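Local coordinates for convulxin alpha (Crotalus durissus, PDB 1UMR), which activates platelets as a snake venom C-type lectin-like toxin by binding the platelet collagen receptor glycoprotein VI, at residues Lys34-Ala39 and Cys129-Gln134. Residues are numbered along the deposited sequence; the frame is centred on the assembly and turned at random.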
ATOM      1  N   LYS A  34      43.108 -38.034   9.417  1.00 37.60           N
ATOM      2  CA  LYS A  34      43.806 -39.290   9.338  1.00 36.62           C
ATOM      3  C   LYS A  34      43.121 -40.297  10.308  1.00 41.77           C
ATOM      4  O   LYS A  34      43.359 -41.454  10.173  1.00 37.92           O
ATOM      5  CB  LYS A  34      45.296 -39.172   9.726  1.00 40.68           C
ATOM      6  CG  LYS A  34      46.173 -38.222   8.794  1.00 45.94           C
ATOM      7  CD  LYS A  34      47.581 -38.078   9.432  1.00 45.33           C
ATOM      8  CE  LYS A  34      48.612 -37.414   8.499  1.00 51.33           C
ATOM      9  NZ  LYS A  34      49.792 -37.012   9.314  1.00 49.36           N
ATOM     10  N   GLN A  35      42.301 -39.828  11.260  1.00 32.65           N
ATOM     11  CA  GLN A  35      41.675 -40.666  12.254  1.00 38.89           C
ATOM     12  C   GLN A  35      40.580 -41.512  11.653  1.00 45.93           C
ATOM     13  O   GLN A  35      40.357 -42.570  12.145  1.00 47.76           O
ATOM     14  CB  GLN A  35      41.126 -39.817  13.417  1.00 37.65           C
ATOM     15  CG  GLN A  35      42.169 -39.135  14.299  1.00 41.31           C
ATOM     16  CD  GLN A  35      43.503 -39.888  14.359  1.00 51.23           C
ATOM     17  OE1 GLN A  35      44.519 -39.475  13.729  1.00 51.20           O
ATOM     18  NE2 GLN A  35      43.501 -41.006  15.045  1.00 47.24           N
ATOM     19  N   ALA A  36      39.912 -41.082  10.576  1.00 46.18           N
ATOM     20  CA  ALA A  36      38.706 -41.827  10.090  1.00 47.54           C
ATOM     21  C   ALA A  36      38.135 -41.145   8.830  1.00 46.77           C
ATOM     22  O   ALA A  36      38.430 -39.975   8.591  1.00 40.43           O
ATOM     23  CB  ALA A  36      37.623 -41.845  11.142  1.00 38.41           C
ATOM     24  N   LYS A  37      37.324 -41.882   8.070  1.00 35.80           N
ATOM     25  CA  LYS A  37      36.671 -41.418   6.866  1.00 41.79           C
ATOM     26  C   LYS A  37      35.836 -40.203   7.269  1.00 38.94           C
ATOM     27  O   LYS A  37      35.195 -40.241   8.283  1.00 32.17           O
ATOM     28  CB  LYS A  37      35.759 -42.548   6.317  1.00 39.79           C
ATOM     29  CG  LYS A  37      36.550 -43.862   5.965  1.00 41.64           C
ATOM     30  CD  LYS A  37      35.603 -44.899   5.304  1.00 46.92           C
ATOM     31  CE  LYS A  37      36.033 -46.371   5.443  1.00 52.85           C
ATOM     32  NZ  LYS A  37      36.396 -46.637   7.012  1.00 51.79           N
ATOM     33  N   GLY A  38      35.885 -39.131   6.490  1.00 37.77           N
ATOM     34  CA  GLY A  38      35.106 -37.947   6.778  1.00 33.96           C
ATOM     35  C   GLY A  38      35.504 -37.227   8.075  1.00 43.52           C
ATOM     36  O   GLY A  38      34.751 -36.347   8.532  1.00 41.27           O
ATOM     37  N   ALA A  39      36.638 -37.547   8.732  1.00 30.40           N
ATOM     38  CA  ALA A  39      36.878 -36.735   9.950  1.00 36.07           C
ATOM     39  C   ALA A  39      37.513 -35.366   9.649  1.00 30.70           C
ATOM     40  O   ALA A  39      38.206 -35.225   8.681  1.00 33.02           O
ATOM     41  CB  ALA A  39      37.694 -37.446  10.910  1.00 33.18           C
ATOM     42  N   CYS A 129      38.420 -33.520  17.454  1.00 41.12           N
ATOM     43  CA  CYS A 129      38.083 -34.176  16.183  1.00 33.12           C
ATOM     44  C   CYS A 129      36.606 -34.654  16.120  1.00 38.69           C
ATOM     45  O   CYS A 129      35.987 -34.964  17.157  1.00 37.03           O
ATOM     46  CB  CYS A 129      38.971 -35.353  15.916  1.00 36.60           C
ATOM     47  SG  CYS A 129      40.684 -34.873  15.578  1.00 45.20           S
ATOM     48  N   LYS A 130      36.019 -34.657  14.934  1.00 32.69           N
ATOM     49  CA  LYS A 130      34.641 -35.129  14.732  1.00 31.84           C
ATOM     50  C   LYS A 130      34.511 -35.920  13.453  1.00 37.63           C
ATOM     51  O   LYS A 130      35.170 -35.647  12.454  1.00 46.24           O
ATOM     52  CB  LYS A 130      33.595 -34.017  14.850  1.00 36.53           C
ATOM     53  CG  LYS A 130      32.187 -34.286  14.188  1.00 28.76           C
ATOM     54  CD  LYS A 130      31.376 -32.960  14.184  1.00 29.90           C
ATOM     55  CE  LYS A 130      29.968 -33.071  13.494  1.00 33.24           C
ATOM     56  NZ  LYS A 130      29.112 -31.880  13.733  1.00 35.14           N
ATOM     57  N   PHE A 131      33.744 -36.996  13.510  1.00 42.76           N
ATOM     58  CA  PHE A 131      33.432 -37.777  12.317  1.00 36.60           C
ATOM     59  C   PHE A 131      32.144 -38.579  12.464  1.00 38.27           C
ATOM     60  O   PHE A 131      31.683 -38.763  13.583  1.00 37.43           O
ATOM     61  CB  PHE A 131      34.580 -38.684  11.939  1.00 37.75           C
ATOM     62  CG  PHE A 131      34.625 -39.963  12.662  1.00 37.36           C
ATOM     63  CD1 PHE A 131      35.468 -40.148  13.755  1.00 39.99           C
ATOM     64  CD2 PHE A 131      33.933 -41.053  12.166  1.00 45.17           C
ATOM     65  CE1 PHE A 131      35.595 -41.375  14.418  1.00 40.37           C
ATOM     66  CE2 PHE A 131      34.028 -42.301  12.759  1.00 31.57           C
ATOM     67  CZ  PHE A 131      34.886 -42.491  13.907  1.00 40.09           C
ATOM     68  N   PRO A 132      31.519 -38.963  11.339  1.00 41.58           N
ATOM     69  CA  PRO A 132      30.265 -39.743  11.385  1.00 37.87           C
ATOM     70  C   PRO A 132      30.544 -41.231  11.207  1.00 38.51           C
ATOM     71  O   PRO A 132      30.966 -41.592  10.160  1.00 40.18           O
ATOM     72  CB  PRO A 132      29.514 -39.246  10.192  1.00 40.79           C
ATOM     73  CG  PRO A 132      30.694 -38.865   9.077  1.00 40.86           C
ATOM     74  CD  PRO A 132      31.946 -38.634   9.950  1.00 40.11           C
ATOM     75  N   PRO A 133      30.310 -42.082  12.200  1.00 41.12           N
ATOM     76  CA  PRO A 133      30.586 -43.536  12.098  1.00 42.95           C
ATOM     77  C   PRO A 133      29.599 -44.080  11.107  1.00 46.75           C
ATOM     78  O   PRO A 133      28.650 -43.353  10.827  1.00 44.60           O
ATOM     79  CB  PRO A 133      30.211 -44.056  13.514  1.00 39.45           C
ATOM     80  CG  PRO A 133      29.064 -43.142  13.897  1.00 33.11           C
ATOM     81  CD  PRO A 133      29.762 -41.741  13.510  1.00 33.55           C
ATOM     82  N   GLN A 134      29.826 -45.275  10.560  1.00 55.67           N
ATOM     83  CA  GLN A 134      28.880 -45.893   9.613  1.00 51.71           C
ATOM     84  C   GLN A 134      28.072 -47.000  10.217  1.00 53.92           C
ATOM     85  O   GLN A 134      28.491 -47.768  11.082  1.00 55.20           O
ATOM     86  CB  GLN A 134      29.585 -46.460   8.386  1.00 52.65           C
ATOM     87  CG  GLN A 134      30.805 -45.656   7.923  1.00 62.52           C
ATOM     88  CD  GLN A 134      31.548 -46.348   6.711  1.00 66.95           C
ATOM     89  OE1 GLN A 134      32.146 -47.430   6.810  1.00 62.51           O
ATOM     90  NE2 GLN A 134      31.479 -45.700   5.578  1.00 70.01           N
TER
HETATM   91  O   HOH W   1      34.471 -48.288   8.144  1.00 43.70           O
HETATM   92  O   HOH W   2      33.647 -34.005  10.791  1.00 45.46           O
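The methyl of Ala-36 sits over the centre of the Phe-131 ring, CB 3.6 Å from the ring centroid and 3° off its normal, a CH-pi contact in which all six ring carbons lie at nearly the same distance from it. The ring is brought there by a chi1 of 83°, which sets CG of Phe-131 between its own backbone N and carbonyl carbon and turns one face of the ring to the Ala-36 methyl. Ala-39 packs at the root of the same side chain, its CB 3.5 Å from Phe-131 CB and oblique to the ring. Trp-8 meets this ring edge-to-face, and Pro-5 and Cys-15 also touch the phenylalanine.

A type II turn from Ala-36 to Ala-39 shapes the opposing surface, closed by the hydrogen bond from Ala-39 N to Ala-36 O, 3.0 Å; Gly-38 holds its third position, where the turn needs a positive phi, here 65°, that glycine adopts readily. The backbones draw close where Ala-39 CA approaches Lys-130 O at 3.2 Å in a CA-H...O contact. One water donates to Lys-130 O and, weakly, to Gly-38 O; a second links the ends of two side chains, accepting from Lys-37 NZ at 2.8 Å and donating to Gln-134 OE1. The CD of Pro-132 lies against the turn, 3.9 Å from Gly-38 O.

The side chain of Lys-130 leaves the strand away from the turn, and its NZ forms a salt bridge with Glu-49 and a hydrogen bond to Ser-43, while its backbone pairs with His-40. The Cys-129 disulfide to Cys-32 ties the strand to helix 25-35. This joining of the first helix, through the turn after it, to strand 125-131, which lies between strands 14-20 and 40-41, is characteristic of the C-type lectin fold, here in a snaclec subunit.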